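Local coordinates for trans-2-enoyl-CoA reductase [NADH] (Treponema denticola ATCC 35405, PDB 4GGO), which reduces the carbon-carbon double bond of trans-2-enoyl-CoA thioesters such as crotonyl-CoA with NADH, a step of bacterial fatty acid synthesis, at residues Leu230-Ile235 against Phe273-Lys278. Sequence-based numbering, arbitrary orientation.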
loop_
_atom_site.group_PDB
_atom_site.type_symbol
_atom_site.label_atom_id
_atom_site.label_comp_id
_atom_site.label_asym_id
_atom_site.label_seq_id
_atom_site.Cartn_x
_atom_site.Cartn_y
_atom_site.Cartn_z
ATOM N N LEU A 230 -6.216 8.256 -7.475
ATOM C CA LEU A 230 -6.493 6.847 -7.230
ATOM C C LEU A 230 -6.515 6.531 -5.743
ATOM O O LEU A 230 -5.762 7.112 -4.965
ATOM C CB LEU A 230 -5.435 5.969 -7.903
ATOM C CG LEU A 230 -5.084 6.223 -9.368
ATOM C CD1 LEU A 230 -4.014 5.244 -9.826
ATOM C CD2 LEU A 230 -6.315 6.112 -10.243
ATOM N N ALA A 231 -7.385 5.605 -5.358
ATOM C CA ALA A 231 -7.372 5.053 -4.013
ATOM C C ALA A 231 -7.212 3.541 -4.120
ATOM O O ALA A 231 -7.973 2.878 -4.825
ATOM C CB ALA A 231 -8.649 5.408 -3.269
ATOM N N TYR A 232 -6.212 3.004 -3.433
ATOM C CA TYR A 232 -5.919 1.579 -3.514
ATOM C C TYR A 232 -6.867 0.765 -2.644
ATOM O O TYR A 232 -7.301 1.218 -1.584
ATOM C CB TYR A 232 -4.465 1.310 -3.135
ATOM C CG TYR A 232 -3.478 1.900 -4.116
ATOM C CD1 TYR A 232 -3.756 1.920 -5.477
ATOM C CD2 TYR A 232 -2.276 2.446 -3.685
ATOM C CE1 TYR A 232 -2.863 2.460 -6.384
ATOM C CE2 TYR A 232 -1.374 2.990 -4.585
ATOM C CZ TYR A 232 -1.674 2.994 -5.934
ATOM O OH TYR A 232 -0.787 3.531 -6.840
ATOM N N SER A 233 -7.188 -0.439 -3.108
ATOM C CA SER A 233 -8.116 -1.310 -2.403
ATOM C C SER A 233 -7.838 -2.774 -2.726
ATOM O O SER A 233 -6.858 -3.095 -3.395
ATOM C CB SER A 233 -9.558 -0.955 -2.767
ATOM O OG SER A 233 -10.472 -1.747 -2.034
ATOM N N TYR A 234 -8.707 -3.658 -2.249
ATOM C CA TYR A 234 -8.521 -5.090 -2.443
ATOM C C TYR A 234 -9.866 -5.805 -2.469
ATOM O O TYR A 234 -10.780 -5.452 -1.727
ATOM C CB TYR A 234 -7.633 -5.659 -1.334
ATOM C CG TYR A 234 -7.232 -7.105 -1.532
ATOM C CD1 TYR A 234 -6.569 -7.509 -2.681
ATOM C CD2 TYR A 234 -7.499 -8.058 -0.558
ATOM C CE1 TYR A 234 -6.197 -8.828 -2.865
ATOM C CE2 TYR A 234 -7.125 -9.377 -0.729
ATOM C CZ TYR A 234 -6.473 -9.756 -1.883
ATOM O OH TYR A 234 -6.103 -11.070 -2.057
ATOM N N ILE A 235 -9.987 -6.804 -3.337
ATOM C CA ILE A 235 -11.221 -7.571 -3.451
ATOM C C ILE A 235 -11.016 -8.989 -2.920
ATOM O O ILE A 235 -11.853 -9.513 -2.184
ATOM C CB ILE A 235 -11.735 -7.593 -4.906
ATOM C CG1 ILE A 235 -12.313 -6.227 -5.278
ATOM C CG2 ILE A 235 -12.790 -8.668 -5.093
ATOM C CD1 ILE A 235 -12.829 -6.146 -6.697
ATOM N N PHE A 273 -10.394 7.062 -9.757
ATOM C CA PHE A 273 -10.573 5.618 -9.835
ATOM C C PHE A 273 -10.251 4.950 -8.509
ATOM O O PHE A 273 -9.401 5.419 -7.756
ATOM C CB PHE A 273 -9.650 5.010 -10.895
ATOM C CG PHE A 273 -9.791 5.616 -12.259
ATOM C CD1 PHE A 273 -10.731 5.131 -13.153
ATOM C CD2 PHE A 273 -8.961 6.649 -12.659
ATOM C CE1 PHE A 273 -10.854 5.680 -14.416
ATOM C CE2 PHE A 273 -9.079 7.203 -13.919
ATOM C CZ PHE A 273 -10.026 6.718 -14.799
ATOM N N VAL A 274 -10.933 3.847 -8.232
ATOM C CA VAL A 274 -10.456 2.918 -7.224
ATOM C C VAL A 274 -9.566 1.923 -7.948
ATOM O O VAL A 274 -9.969 1.340 -8.955
ATOM C CB VAL A 274 -11.604 2.165 -6.530
ATOM C CG1 VAL A 274 -11.053 1.031 -5.676
ATOM C CG2 VAL A 274 -12.431 3.120 -5.681
ATOM N N SER A 275 -8.344 1.752 -7.461
ATOM C CA SER A 275 -7.432 0.780 -8.046
ATOM C C SER A 275 -7.360 -0.450 -7.155
ATOM O O SER A 275 -6.876 -0.381 -6.024
ATOM C CB SER A 275 -6.038 1.382 -8.229
ATOM O OG SER A 275 -5.163 0.450 -8.842
ATOM N N VAL A 276 -7.860 -1.571 -7.662
ATOM C CA VAL A 276 -7.826 -2.818 -6.914
ATOM C C VAL A 276 -6.499 -3.518 -7.167
ATOM O O VAL A 276 -6.219 -3.955 -8.284
ATOM C CB VAL A 276 -8.986 -3.751 -7.301
ATOM C CG1 VAL A 276 -9.080 -4.908 -6.316
ATOM C CG2 VAL A 276 -10.294 -2.977 -7.337
ATOM N N ASN A 277 -5.681 -3.610 -6.124
ATOM C CA ASN A 277 -4.359 -4.209 -6.239
ATOM C C ASN A 277 -4.341 -5.658 -5.763
ATOM O O ASN A 277 -5.343 -6.165 -5.255
ATOM C CB ASN A 277 -3.333 -3.382 -5.463
ATOM C CG ASN A 277 -3.210 -1.961 -5.989
ATOM O OD1 ASN A 277 -3.966 -1.541 -6.868
ATOM N ND2 ASN A 277 -2.257 -1.212 -5.446
ATOM N N LYS A 278 -3.200 -6.320 -5.928
ATOM C CA LYS A 278 -3.071 -7.716 -5.527
ATOM C C LYS A 278 -2.891 -7.845 -4.018
ATOM O O LYS A 278 -2.632 -6.861 -3.325
ATOM C CB LYS A 278 -1.900 -8.388 -6.249
ATOM C CG LYS A 278 -0.531 -8.042 -5.682
ATOM C CD LYS A 278 0.581 -8.749 -6.445
ATOM C CE LYS A 278 0.543 -10.256 -6.234
ATOM N NZ LYS A 278 0.921 -10.631 -4.842
HETATM O O HOH W 1 -8.021 -7.992 -5.325
#
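Phe273 lies beside Leu230 within a parallel strand pair of the Rossmann-type sheet, where strands 227-233 and 270-276 run side by side, connected through helix 248-266. The short strand axes approach to 4.6 Å with directions 32° apart, while the CA spacing of the paired residues stays even: a twist, not a splaying. Phe273 O accepts the N-H of Ala231 (N to O 3.1 Å), the donor lying in the plane of the carbonyl; the CB of Phe273 packs on Leu230 CD2, which also sits near the edge of the ring. Val274 turns to the opposite face, shared with Ala231 and Ser233, which helix 248-266 covers. Its CG1, anti to the backbone N, touches Ser233 CB at 3.8 Å. Ser275 bonds through both its N and its O to the two residues flanking Tyr232, as expected of parallel pairing: its N donates to Ala231 O from above that carbonyl plane, and its O accepts from Ser233 N. Its CB abuts the Tyr232 ring in plane, nearest CD1 at 3.6 Å. Val276 CG1 lies 3.6 Å from Ile235 CG1, the two side chains crossing at about a right angle. Asn277 closes the backbone pattern with an N-H to Ser233 O, at an N-H...O angle of 163°, and the end of its side chain reaches over one face of the Tyr232 ring, toward the rim, the planes steeply inclined at 51°. Beyond this last direct bond, one water accepts from Ile235 N at 3.0 Å and donates to Asn277 O, which lies in plane at the Tyr234 ring edge, 3.2 Å from CD1. At this carboxyl end of the strands, the usual place for a Rossmann active site, Tyr234 binds substrate; its hydroxyl bonds to Glu344 and its ring meets Tyr244, the inferred proton donor, edge to face. Lys278 O bonds to Tyr62 of the NAD(+) site, and Lys278 C sits 3.6 Å from Tyr234 CE1, oblique to the ring.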